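Local coordinates for protein phosphate transporter (Thermotoga maritima MSB8, PDB 6L85) that imports inorganic phosphate across the membrane, probably driven by sodium ions that bind within its helical core, at residues F151-F154 / K155-L159. Sequence-based numbering, arbitrary orientation.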
ATOM      1  N   PHE B 151       4.198  13.268  25.150  1.00 48.80           N
ATOM      2  CA  PHE B 151       5.094  13.414  26.293  1.00 49.03           C
ATOM      3  C   PHE B 151       5.780  12.087  26.614  1.00 47.88           C
ATOM      4  O   PHE B 151       7.017  12.006  26.704  1.00 50.65           O
ATOM      5  CB  PHE B 151       4.279  13.942  27.482  1.00 52.05           C
ATOM      6  CG  PHE B 151       5.052  14.074  28.764  1.00 49.89           C
ATOM      7  CD1 PHE B 151       5.824  15.197  29.015  1.00 52.70           C
ATOM      8  CD2 PHE B 151       4.988  13.081  29.727  1.00 51.69           C
ATOM      9  CE1 PHE B 151       6.531  15.325  30.205  1.00 56.70           C
ATOM     10  CE2 PHE B 151       5.688  13.201  30.920  1.00 59.69           C
ATOM     11  CZ  PHE B 151       6.465  14.325  31.158  1.00 53.23           C
ATOM     12  N   VAL B 152       4.989  11.023  26.735  1.00 45.40           N
ATOM     13  CA  VAL B 152       5.552   9.722  27.085  1.00 49.48           C
ATOM     14  C   VAL B 152       6.516   9.249  26.009  1.00 51.88           C
ATOM     15  O   VAL B 152       7.582   8.698  26.307  1.00 56.59           O
ATOM     16  CB  VAL B 152       4.423   8.705  27.331  1.00 50.03           C
ATOM     17  CG1 VAL B 152       4.994   7.322  27.643  1.00 51.07           C
ATOM     18  CG2 VAL B 152       3.524   9.196  28.460  1.00 47.20           C
ATOM     19  N   MET B 153       6.181   9.486  24.739  1.00 49.72           N
ATOM     20  CA  MET B 153       7.023   8.993  23.662  1.00 49.06           C
ATOM     21  C   MET B 153       8.339   9.758  23.595  1.00 45.98           C
ATOM     22  O   MET B 153       9.393   9.165  23.343  1.00 44.93           O
ATOM     23  CB  MET B 153       6.277   9.082  22.333  1.00 46.13           C
ATOM     24  CG  MET B 153       7.149   8.739  21.149  1.00 44.08           C
ATOM     25  SD  MET B 153       6.193   8.540  19.636  1.00 43.17           S
ATOM     26  CE  MET B 153       7.543   8.303  18.482  1.00 39.94           C
ATOM     27  N   PHE B 154       8.307  11.077  23.802  1.00 46.09           N
ATOM     28  CA  PHE B 154       9.563  11.816  23.809  1.00 48.57           C
ATOM     29  C   PHE B 154      10.456  11.360  24.957  1.00 49.03           C
ATOM     30  O   PHE B 154      11.685  11.256  24.799  1.00 48.17           O
ATOM     31  CB  PHE B 154       9.325  13.314  23.894  1.00 47.23           C
ATOM     32  CG  PHE B 154      10.513  14.104  23.453  1.00 55.82           C
ATOM     33  CD1 PHE B 154      10.964  14.013  22.127  1.00 53.10           C
ATOM     34  CD2 PHE B 154      11.227  14.887  24.357  1.00 50.98           C
ATOM     35  CE1 PHE B 154      12.103  14.718  21.710  1.00 54.89           C
ATOM     36  CE2 PHE B 154      12.349  15.599  23.953  1.00 53.91           C
ATOM     37  CZ  PHE B 154      12.792  15.513  22.626  1.00 57.46           C
ATOM     38  N   LYS B 155       9.851  11.041  26.109  1.00 44.61           N
ATOM     39  CA  LYS B 155      10.614  10.425  27.199  1.00 50.39           C
ATOM     40  C   LYS B 155      11.212   9.084  26.795  1.00 52.30           C
ATOM     41  O   LYS B 155      12.360   8.781  27.138  1.00 54.12           O
ATOM     42  CB  LYS B 155       9.704  10.258  28.433  1.00 53.54           C
ATOM     43  CG  LYS B 155      10.202   9.291  29.516  1.00 64.41           C
ATOM     44  CD  LYS B 155       9.864   7.806  29.273  1.00 65.62           C
ATOM     45  CE  LYS B 155       8.452   7.518  29.737  1.00 69.71           C
ATOM     46  NZ  LYS B 155       8.095   6.087  29.630  1.00 76.69           N
ATOM     47  N   LEU B 156      10.438   8.260  26.086  1.00 55.05           N
ATOM     48  CA  LEU B 156      10.970   6.996  25.571  1.00 50.27           C
ATOM     49  C   LEU B 156      12.165   7.219  24.657  1.00 47.91           C
ATOM     50  O   LEU B 156      13.124   6.439  24.673  1.00 49.84           O
ATOM     51  CB  LEU B 156       9.910   6.241  24.776  1.00 56.88           C
ATOM     52  CG  LEU B 156       9.242   5.047  25.448  1.00 63.85           C
ATOM     53  CD1 LEU B 156       8.393   5.586  26.562  1.00 62.62           C
ATOM     54  CD2 LEU B 156       8.415   4.201  24.450  1.00 59.67           C
ATOM     55  N   ILE B 157      12.079   8.226  23.789  1.00 43.84           N
ATOM     56  CA  ILE B 157      13.173   8.519  22.863  1.00 47.08           C
ATOM     57  C   ILE B 157      14.430   8.896  23.646  1.00 50.60           C
ATOM     58  O   ILE B 157      15.525   8.375  23.394  1.00 47.11           O
ATOM     59  CB  ILE B 157      12.767   9.642  21.889  1.00 48.74           C
ATOM     60  CG1 ILE B 157      11.499   9.277  21.094  1.00 50.41           C
ATOM     61  CG2 ILE B 157      13.939  10.030  20.996  1.00 44.26           C
ATOM     62  CD1 ILE B 157      11.697   8.208  20.068  1.00 47.09           C
ATOM     63  N   SER B 158      14.283   9.809  24.613  1.00 50.20           N
ATOM     64  CA  SER B 158      15.416  10.213  25.451  1.00 54.16           C
ATOM     65  C   SER B 158      16.037   9.012  26.155  1.00 50.09           C
ATOM     66  O   SER B 158      17.248   8.776  26.066  1.00 49.56           O
ATOM     67  CB  SER B 158      14.958  11.255  26.471  1.00 49.44           C
ATOM     68  OG  SER B 158      14.465  12.402  25.796  1.00 50.94           O
ATOM     69  N   LEU B 159      15.203   8.228  26.837  1.00 48.50           N
ATOM     70  CA  LEU B 159      15.653   7.042  27.557  1.00 50.78           C
ATOM     71  C   LEU B 159      16.362   6.041  26.639  1.00 55.12           C
ATOM     72  O   LEU B 159      17.420   5.507  26.988  1.00 54.73           O
ATOM     73  CB  LEU B 159      14.425   6.402  28.208  1.00 53.54           C
ATOM     74  CG  LEU B 159      14.470   5.155  29.076  1.00 60.81           C
ATOM     75  CD1 LEU B 159      13.381   5.327  30.101  1.00 62.47           C
ATOM     76  CD2 LEU B 159      14.219   3.881  28.283  1.00 58.65           C
TER
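Four successive backbone hydrogen bonds, each from N of residue i+4 to O of residue i, from K155 N to F151 O through S158 N to F154 O, carry regular alpha-helix across residues 151-159. This is one turn passing into the next near the end of helix 129-162, in the phosphate transporter family fold. The bond from I157 N to M153 O spans 2.9 Å.

V152 and L156 form an apolar pair at the surface, with K155 alongside. They lie side by side and point the same way, with V152 CG1 4.0 Å from L156 CD1. K155, three residues after V152, lies side by side with it and points the same way. Its chain bends at chi2 and chi3 (-84° and -83°), which folds the aliphatic part back along the turn. K155 CE packs against V152 CG1, and K155 NZ ends 3.9 Å from that same methyl.

M153 and I157 form the buried side. M153 CG meets I157 CG1 loosely, at 4.4 Å. Both side chains also touch F178 of helix 167-194, and M153 reaches F324 and F328 of helix 320-339. So two other helices touch this part of the helix. The M153 side chain is about 11 Å from a bound sodium ion.

The F154 side chain touches S321 and R322 of helix 320-339. S158 OG sits over one face of the F154 ring, 4.3 Å from F154 CE2. With OG beside its own backbone N (chi1 -61°), the hydroxyl turns back along the helix and rests 3.2 Å from F154 O, which accepts the backbone hydrogen bond of S158 N; the hydroxyl proton has another acceptor within reach.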